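Local structure of signal recognition particle receptor FtsY (Sulfolobus acidocaldarius, 5L3S) at residues 221-225 / 250-254; 269-273 / 282-286. The protein is the signal recognition particle receptor, an SRP54-type P-loop GTPase with a helical bundle domain, here paired with the signal recognition particle 54 kDa protein. One frame throughout, in Å; residues are numbered along the deposited sequence.

Interaction 1: residues 221-225 / 250-254; sequences LDSLA and VDADA. With GNP (phosphoaminophosphonic acid-guanylate ester), chain R.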
ATOM      1  N   LEU B 221      -0.640  -7.977  -3.795  1.00 22.82           N
ATOM      2  CA  LEU B 221       0.178  -6.769  -3.665  1.00 26.95           C
ATOM      3  C   LEU B 221      -0.687  -5.528  -3.901  1.00 21.85           C
ATOM      4  O   LEU B 221      -1.584  -5.531  -4.744  1.00 23.63           O
ATOM      5  CB  LEU B 221       1.370  -6.794  -4.657  1.00 21.75           C
ATOM      6  CG  LEU B 221       2.399  -7.924  -4.472  1.00 24.51           C
ATOM      7  CD1 LEU B 221       3.403  -8.004  -5.623  1.00 26.09           C
ATOM      8  CD2 LEU B 221       3.146  -7.786  -3.128  1.00 20.05           C
ATOM      9  N   ASP B 222      -0.404  -4.469  -3.142  1.00 22.11           N
ATOM     10  CA  ASP B 222      -1.079  -3.181  -3.255  1.00 23.76           C
ATOM     11  C   ASP B 222      -0.398  -2.354  -4.350  1.00 23.42           C
ATOM     12  O   ASP B 222       0.798  -2.073  -4.261  1.00 22.97           O
ATOM     13  CB  ASP B 222      -0.936  -2.439  -1.904  1.00 23.25           C
ATOM     14  CG  ASP B 222      -1.826  -1.208  -1.789  1.00 37.19           C
ATOM     15  OD1 ASP B 222      -2.098  -0.543  -2.811  1.00 34.01           O
ATOM     16  OD2 ASP B 222      -2.258  -0.908  -0.646  1.00 41.63           O
ATOM     17  N   SER B 223      -1.148  -1.939  -5.367  1.00 23.81           N
ATOM     18  CA  SER B 223      -0.532  -1.176  -6.467  1.00 23.62           C
ATOM     19  C   SER B 223      -0.087   0.234  -6.075  1.00 31.04           C
ATOM     20  O   SER B 223       0.662   0.868  -6.823  1.00 22.75           O
ATOM     21  CB  SER B 223      -1.443  -1.106  -7.687  1.00 26.84           C
ATOM     22  OG  SER B 223      -2.570  -0.291  -7.433  1.00 26.56           O
ATOM     23  N   LEU B 224      -0.550   0.736  -4.927  1.00 24.22           N
ATOM     24  CA  LEU B 224      -0.064   2.032  -4.428  1.00 23.59           C
ATOM     25  C   LEU B 224       1.307   1.935  -3.782  1.00 26.63           C
ATOM     26  O   LEU B 224       1.975   2.948  -3.580  1.00 26.37           O
ATOM     27  CB  LEU B 224      -1.036   2.652  -3.435  1.00 26.79           C
ATOM     28  CG  LEU B 224      -2.207   3.416  -4.041  1.00 26.69           C
ATOM     29  CD1 LEU B 224      -3.227   3.723  -2.948  1.00 27.27           C
ATOM     30  CD2 LEU B 224      -1.724   4.694  -4.733  1.00 25.25           C
ATOM     31  N   ALA B 225       1.737   0.720  -3.470  1.00 23.34           N
ATOM     32  CA  ALA B 225       3.030   0.530  -2.827  1.00 26.01           C
ATOM     33  C   ALA B 225       4.185   0.788  -3.791  1.00 27.30           C
ATOM     34  O   ALA B 225       4.115   0.435  -4.970  1.00 28.09           O
ATOM     35  CB  ALA B 225       3.122  -0.871  -2.228  1.00 24.85           C
ATOM     36  N   VAL B 250      -5.856  -0.368  -8.061  1.00 21.19           N
ATOM     37  CA  VAL B 250      -5.336   0.243  -9.279  1.00 22.09           C
ATOM     38  C   VAL B 250      -6.184   1.473  -9.610  1.00 26.39           C
ATOM     39  O   VAL B 250      -5.723   2.412 -10.270  1.00 26.53           O
ATOM     40  CB  VAL B 250      -5.313  -0.806 -10.416  1.00 23.97           C
ATOM     41  CG1 VAL B 250      -5.088  -0.167 -11.767  1.00 21.81           C
ATOM     42  CG2 VAL B 250      -4.234  -1.845 -10.118  1.00 22.47           C
ATOM     43  N   ASP B 251      -7.412   1.495  -9.085  1.00 24.80           N
ATOM     44  CA  ASP B 251      -8.297   2.648  -9.296  1.00 23.98           C
ATOM     45  C   ASP B 251      -7.834   3.926  -8.564  1.00 24.57           C
ATOM     46  O   ASP B 251      -8.378   5.001  -8.802  1.00 28.38           O
ATOM     47  CB  ASP B 251      -9.750   2.319  -8.923  1.00 21.84           C
ATOM     48  CG  ASP B 251      -9.881   1.734  -7.516  1.00 27.12           C
ATOM     49  OD1 ASP B 251      -9.191   0.744  -7.174  1.00 21.32           O
ATOM     50  OD2 ASP B 251     -10.675   2.285  -6.732  1.00 26.09           O
ATOM     51  N   ALA B 252      -6.835   3.811  -7.694  1.00 22.19           N
ATOM     52  CA  ALA B 252      -6.245   5.006  -7.061  1.00 22.69           C
ATOM     53  C   ALA B 252      -5.239   5.732  -7.974  1.00 33.06           C
ATOM     54  O   ALA B 252      -4.246   6.281  -7.487  1.00 30.89           O
ATOM     55  CB  ALA B 252      -5.574   4.635  -5.781  1.00 19.47           C
ATOM     56  N   ASP B 253      -5.487   5.721  -9.283  1.00 30.85           N
ATOM     57  CA  ASP B 253      -4.608   6.380 -10.255  1.00 32.18           C
ATOM     58  C   ASP B 253      -3.184   5.817 -10.189  1.00 31.02           C
ATOM     59  O   ASP B 253      -2.212   6.493 -10.525  1.00 32.05           O
ATOM     60  CB  ASP B 253      -4.602   7.903 -10.033  1.00 38.29           C
ATOM     61  CG  ASP B 253      -3.964   8.663 -11.188  1.00 46.78           C
ATOM     62  OD1 ASP B 253      -4.082   8.189 -12.335  1.00 49.65           O
ATOM     63  OD2 ASP B 253      -3.339   9.724 -10.947  1.00 41.84           O
ATOM     64  N   ALA B 254      -3.079   4.565  -9.763  1.00 33.44           N
ATOM     65  CA  ALA B 254      -1.799   3.880  -9.642  1.00 33.77           C
ATOM     66  C   ALA B 254      -1.441   3.210 -10.960  1.00 32.83           C
ATOM     67  O   ALA B 254      -2.265   2.504 -11.540  1.00 34.57           O
ATOM     68  CB  ALA B 254      -1.880   2.842  -8.539  1.00 30.66           C
TER
HETATM   69  PG  GNP R 401      -6.070  -7.739   6.448  1.00 18.47           P
HETATM   70  O1G GNP R 401      -6.847  -9.034   6.476  1.00 20.00           O
HETATM   71  O2G GNP R 401      -6.242  -6.931   7.727  1.00 17.46           O
HETATM   72  O3G GNP R 401      -4.578  -7.909   6.260  1.00 15.78           O
HETATM   73  N3B GNP R 401      -6.616  -6.843   5.240  1.00 15.34           N
HETATM   74  PB  GNP R 401      -6.857  -7.473   3.760  1.00 18.91           P
HETATM   75  O1B GNP R 401      -7.673  -8.683   3.864  1.00 16.22           O
HETATM   76  O2B GNP R 401      -5.551  -7.691   3.119  1.00 18.86           O
HETATM   77  O3A GNP R 401      -7.614  -6.403   3.003  1.00 14.07           O
HETATM   78  PA  GNP R 401      -9.116  -6.085   2.984  1.00 21.18           P
HETATM   79  O1A GNP R 401      -9.839  -7.008   2.049  1.00 23.59           O
HETATM   80  O2A GNP R 401      -9.660  -5.972   4.372  1.00 18.07           O
HETATM   81  O5' GNP R 401      -9.215  -4.696   2.263  1.00 22.41           O
HETATM   82  C5' GNP R 401      -8.679  -3.467   2.850  1.00 17.04           C
HETATM   83  C4' GNP R 401      -9.412  -2.278   2.254  1.00 18.63           C
HETATM   84  O4' GNP R 401      -9.016  -2.079   0.846  1.00 17.76           O
HETATM   85  C3' GNP R 401     -10.921  -2.426   2.235  1.00 16.73           C
HETATM   86  O3' GNP R 401     -11.501  -1.152   2.449  1.00 18.29           O
HETATM   87  C2' GNP R 401     -11.210  -2.896   0.799  1.00 12.62           C
HETATM   88  O2' GNP R 401     -12.516  -2.532   0.389  1.00 17.43           O
HETATM   89  C1' GNP R 401     -10.188  -2.010   0.069  1.00 17.87           C
HETATM   90  N9  GNP R 401      -9.864  -2.510  -1.266  1.00 21.77           N
HETATM   91  C8  GNP R 401      -9.488  -3.772  -1.638  1.00 21.83           C
HETATM   92  N7  GNP R 401      -9.245  -3.893  -2.932  1.00 23.83           N
HETATM   93  C5  GNP R 401      -9.476  -2.610  -3.421  1.00 24.33           C
HETATM   94  C6  GNP R 401      -9.383  -2.113  -4.739  1.00 22.62           C
HETATM   95  O6  GNP R 401      -9.078  -2.767  -5.747  1.00 21.22           O
HETATM   96  N1  GNP R 401      -9.717  -0.758  -4.820  1.00 22.71           N
HETATM   97  C2  GNP R 401     -10.069   0.021  -3.728  1.00 23.15           C
HETATM   98  N2  GNP R 401     -10.358   1.302  -3.946  1.00 19.24           N
HETATM   99  N3  GNP R 401     -10.158  -0.444  -2.487  1.00 18.05           N
HETATM  100  C4  GNP R 401      -9.857  -1.756  -2.413  1.00 20.18           C

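Interaction 2: residues 269-273 / 282-286; sequences PVVYM and LIPFS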
ATOM      1  N   PRO B 269       3.711 -13.802 -12.823  1.00 31.57           N
ATOM      2  CA  PRO B 269       2.674 -13.057 -13.542  1.00 32.61           C
ATOM      3  C   PRO B 269       1.640 -12.401 -12.623  1.00 32.94           C
ATOM      4  O   PRO B 269       1.338 -12.906 -11.545  1.00 32.47           O
ATOM      5  CB  PRO B 269       1.995 -14.146 -14.369  1.00 32.78           C
ATOM      6  CG  PRO B 269       2.100 -15.380 -13.493  1.00 32.93           C
ATOM      7  CD  PRO B 269       3.459 -15.256 -12.820  1.00 33.29           C
ATOM      8  N   VAL B 270       1.105 -11.272 -13.066  1.00 30.63           N
ATOM      9  CA  VAL B 270      -0.091 -10.706 -12.484  1.00 28.82           C
ATOM     10  C   VAL B 270      -1.249 -11.299 -13.261  1.00 26.58           C
ATOM     11  O   VAL B 270      -1.232 -11.277 -14.495  1.00 30.68           O
ATOM     12  CB  VAL B 270      -0.115  -9.180 -12.646  1.00 30.72           C
ATOM     13  CG1 VAL B 270      -1.428  -8.602 -12.111  1.00 32.58           C
ATOM     14  CG2 VAL B 270       1.090  -8.539 -11.942  1.00 28.02           C
ATOM     15  N   VAL B 271      -2.240 -11.863 -12.570  1.00 25.35           N
ATOM     16  CA  VAL B 271      -3.366 -12.486 -13.277  1.00 26.94           C
ATOM     17  C   VAL B 271      -4.630 -11.615 -13.290  1.00 26.98           C
ATOM     18  O   VAL B 271      -5.409 -11.663 -14.240  1.00 28.12           O
ATOM     19  CB  VAL B 271      -3.690 -13.909 -12.743  1.00 31.99           C
ATOM     20  CG1 VAL B 271      -2.633 -14.899 -13.199  1.00 31.49           C
ATOM     21  CG2 VAL B 271      -3.821 -13.888 -11.209  1.00 26.40           C
ATOM     22  N   TYR B 272      -4.840 -10.824 -12.241  1.00 26.38           N
ATOM     23  CA  TYR B 272      -5.981  -9.916 -12.213  1.00 22.62           C
ATOM     24  C   TYR B 272      -5.597  -8.609 -11.552  1.00 26.36           C
ATOM     25  O   TYR B 272      -4.604  -8.533 -10.850  1.00 24.42           O
ATOM     26  CB  TYR B 272      -7.150 -10.519 -11.426  1.00 27.53           C
ATOM     27  CG  TYR B 272      -7.666 -11.789 -12.000  1.00 23.34           C
ATOM     28  CD1 TYR B 272      -8.542 -11.774 -13.069  1.00 24.03           C
ATOM     29  CD2 TYR B 272      -7.267 -13.014 -11.490  1.00 31.55           C
ATOM     30  CE1 TYR B 272      -9.020 -12.942 -13.627  1.00 27.86           C
ATOM     31  CE2 TYR B 272      -7.726 -14.200 -12.046  1.00 28.27           C
ATOM     32  CZ  TYR B 272      -8.607 -14.156 -13.111  1.00 33.79           C
ATOM     33  OH  TYR B 272      -9.076 -15.321 -13.667  1.00 36.56           O
ATOM     34  N   MET B 273      -6.395  -7.575 -11.792  1.00 23.17           N
ATOM     35  CA  MET B 273      -6.242  -6.332 -11.062  1.00 28.10           C
ATOM     36  C   MET B 273      -7.559  -5.898 -10.422  1.00 25.50           C
ATOM     37  O   MET B 273      -8.613  -5.919 -11.063  1.00 22.22           O
ATOM     38  CB  MET B 273      -5.726  -5.244 -11.993  1.00 29.37           C
ATOM     39  CG  MET B 273      -4.250  -5.425 -12.361  1.00 37.15           C
ATOM     40  SD  MET B 273      -3.829  -4.230 -13.600  1.00 44.12           S
ATOM     41  CE  MET B 273      -4.979  -4.777 -14.855  1.00 43.68           C
ATOM     42  N   LEU B 282     -12.867  -6.248 -10.805  1.00 26.62           N
ATOM     43  CA  LEU B 282     -11.721  -7.114 -10.989  1.00 24.63           C
ATOM     44  C   LEU B 282     -11.572  -7.299 -12.501  1.00 23.55           C
ATOM     45  O   LEU B 282     -12.524  -7.653 -13.172  1.00 28.50           O
ATOM     46  CB  LEU B 282     -11.985  -8.471 -10.322  1.00 24.59           C
ATOM     47  CG  LEU B 282     -10.814  -9.459 -10.226  1.00 23.54           C
ATOM     48  CD1 LEU B 282      -9.814  -9.031  -9.194  1.00 21.07           C
ATOM     49  CD2 LEU B 282     -11.303 -10.881  -9.949  1.00 28.28           C
ATOM     50  N   ILE B 283     -10.383  -7.043 -13.034  1.00 23.24           N
ATOM     51  CA  ILE B 283     -10.141  -7.261 -14.456  1.00 24.42           C
ATOM     52  C   ILE B 283      -8.937  -8.170 -14.681  1.00 24.25           C
ATOM     53  O   ILE B 283      -8.016  -8.195 -13.872  1.00 23.31           O
ATOM     54  CB  ILE B 283      -9.955  -5.927 -15.227  1.00 35.23           C
ATOM     55  CG1 ILE B 283      -8.840  -5.096 -14.593  1.00 25.07           C
ATOM     56  CG2 ILE B 283     -11.261  -5.129 -15.255  1.00 33.82           C
ATOM     57  CD1 ILE B 283      -8.468  -3.849 -15.421  1.00 31.27           C
ATOM     58  N   PRO B 284      -8.945  -8.940 -15.783  1.00 31.23           N
ATOM     59  CA  PRO B 284      -7.754  -9.753 -16.040  1.00 31.70           C
ATOM     60  C   PRO B 284      -6.605  -8.849 -16.450  1.00 36.06           C
ATOM     61  O   PRO B 284      -6.861  -7.734 -16.910  1.00 33.17           O
ATOM     62  CB  PRO B 284      -8.177 -10.650 -17.218  1.00 32.54           C
ATOM     63  CG  PRO B 284      -9.298  -9.913 -17.880  1.00 39.18           C
ATOM     64  CD  PRO B 284     -10.020  -9.199 -16.757  1.00 35.23           C
ATOM     65  N   PHE B 285      -5.372  -9.309 -16.268  1.00 37.70           N
ATOM     66  CA  PHE B 285      -4.194  -8.519 -16.624  1.00 32.78           C
ATOM     67  C   PHE B 285      -3.826  -8.791 -18.068  1.00 36.26           C
ATOM     68  O   PHE B 285      -3.762  -9.946 -18.498  1.00 41.30           O
ATOM     69  CB  PHE B 285      -3.010  -8.878 -15.724  1.00 29.50           C
ATOM     70  CG  PHE B 285      -1.743  -8.105 -16.038  1.00 29.66           C
ATOM     71  CD1 PHE B 285      -1.499  -6.878 -15.443  1.00 32.18           C
ATOM     72  CD2 PHE B 285      -0.801  -8.614 -16.925  1.00 36.35           C
ATOM     73  CE1 PHE B 285      -0.342  -6.169 -15.728  1.00 35.50           C
ATOM     74  CE2 PHE B 285       0.354  -7.913 -17.213  1.00 36.03           C
ATOM     75  CZ  PHE B 285       0.583  -6.686 -16.604  1.00 38.80           C
ATOM     76  N   SER B 286      -3.585  -7.725 -18.819  1.00 35.53           N
ATOM     77  CA  SER B 286      -3.127  -7.857 -20.192  1.00 37.72           C
ATOM     78  C   SER B 286      -1.921  -6.948 -20.401  1.00 40.23           C
ATOM     79  O   SER B 286      -1.945  -5.785 -19.998  1.00 36.85           O
ATOM     80  CB  SER B 286      -4.251  -7.502 -21.163  1.00 42.31           C
ATOM     81  OG  SER B 286      -3.919  -6.381 -21.952  1.00 47.24           O
TER

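Interaction 1: residues 221-225 / 250-254
S223, L224 and A254 carry most of this small, buried contact, in which the turn after strand 216-222 packs against the loop that holds the guanine of GNP. S223 points its CB at the loop, and its OG lies 3.4 Å from CB of A254 and 3.5 Å from CG2 of V250. The approach of S223 OG to V250 N, 3.3 Å, has too poor an angle for a hydrogen bond; the hydroxyl is bonded instead to the carbonyl of T248. L224 adds the apolar part, with CD1 3.8 Å from CB of A252 and CD2 4.2 Å from CB of A254. The turn is fixed from within: D222 OD1 accepts from L224 N at 2.9 Å, an Asx turn, while A225 N bonds to D222 O at 3.1 Å across a type I turn. In the loop 250-254, D251 turns its CB away from the turn and grips the base in the bidentate manner of the TKxD guanine-specificity motif of GTPases, OD1 to GNP N1 at 2.8 Å and OD2 to GNP N2 at 3.0 Å. D222 OD2 is salt-bridged to K249, the residue before V250. The contact follows the ends of the neighbouring parallel strands 216-222 and 244-248, V250 rests on helix 287-295, and the 54 kDa protein packs on L224 and A252.

Interaction 2: residues 269-273 / 282-286
Three backbone hydrogen bonds tie strand 282-284 and F285 to the strand before it. M273 and I283 form a hydrogen-bonded antiparallel pair that uses both its donors and both its acceptors: M273 N gives to I283 O at 2.7 Å, and I283 N gives to M273 O at 2.9 Å. The next pair, Y272 with P284, is non-hydrogen-bonded, so the proline, which has no amide hydrogen to offer, sits where the ladder asks for none. Beyond it F285 N reaches V271 O at 3.1 Å. CA-H...O contacts supplement these bonds: Y272 CA lies 3.1 Å from I283 O, L282 CA 3.3 Å from M273 O, and P284 CA 3.5 Å from V271 O. On its other side, strand 270-274 is backbone-bonded to strand 244-248, V271 with V245 and Y272 with L247, and S286 OG caps helix 287-295 by accepting from W289 N.

The side chains add an apolar layer. V270 CB stands over the face of the F285 ring, 4.1 Å from its centroid, a CH-pi contact, while M273 SD meets the ring edge in a Met-aromatic contact, 4.0 Å from F285 CD1. M273 CE also touches I283 CD1 at 3.7 Å. Away from that cluster, Y272 CB packs on L282 CD1 at 3.8 Å, and both residues touch M124 of helix 114-127. The ladder satisfies the backbone N and O of M273 and I283, F285 N and V271 O, strand 244-248 takes further backbone groups of 269-273, and what the side chains add is apolar and aromatic packing, with no salt bridge across the pair.

In the fold
Both contacts lie in the GTPase domain and reach its central mixed sheet, in which strands 216-222, 244-248, 270-274 and 282-284 follow one another in that order. Along the chain interaction 1 closes before interaction 2 opens, with helix 258-266 between them. Their centres are 13 Å apart, yet they touch directly: V250 CG2 packs on M273 CB at 4.2 Å, and V250 is also backbone-bonded to G274. Helix 287-295 bridges them further, since W289 touches V250, M273 and I283. Interaction 1 thus sits at the nucleotide end of the strands, beside the partner protein, while interaction 2 adds the antiparallel edge strand.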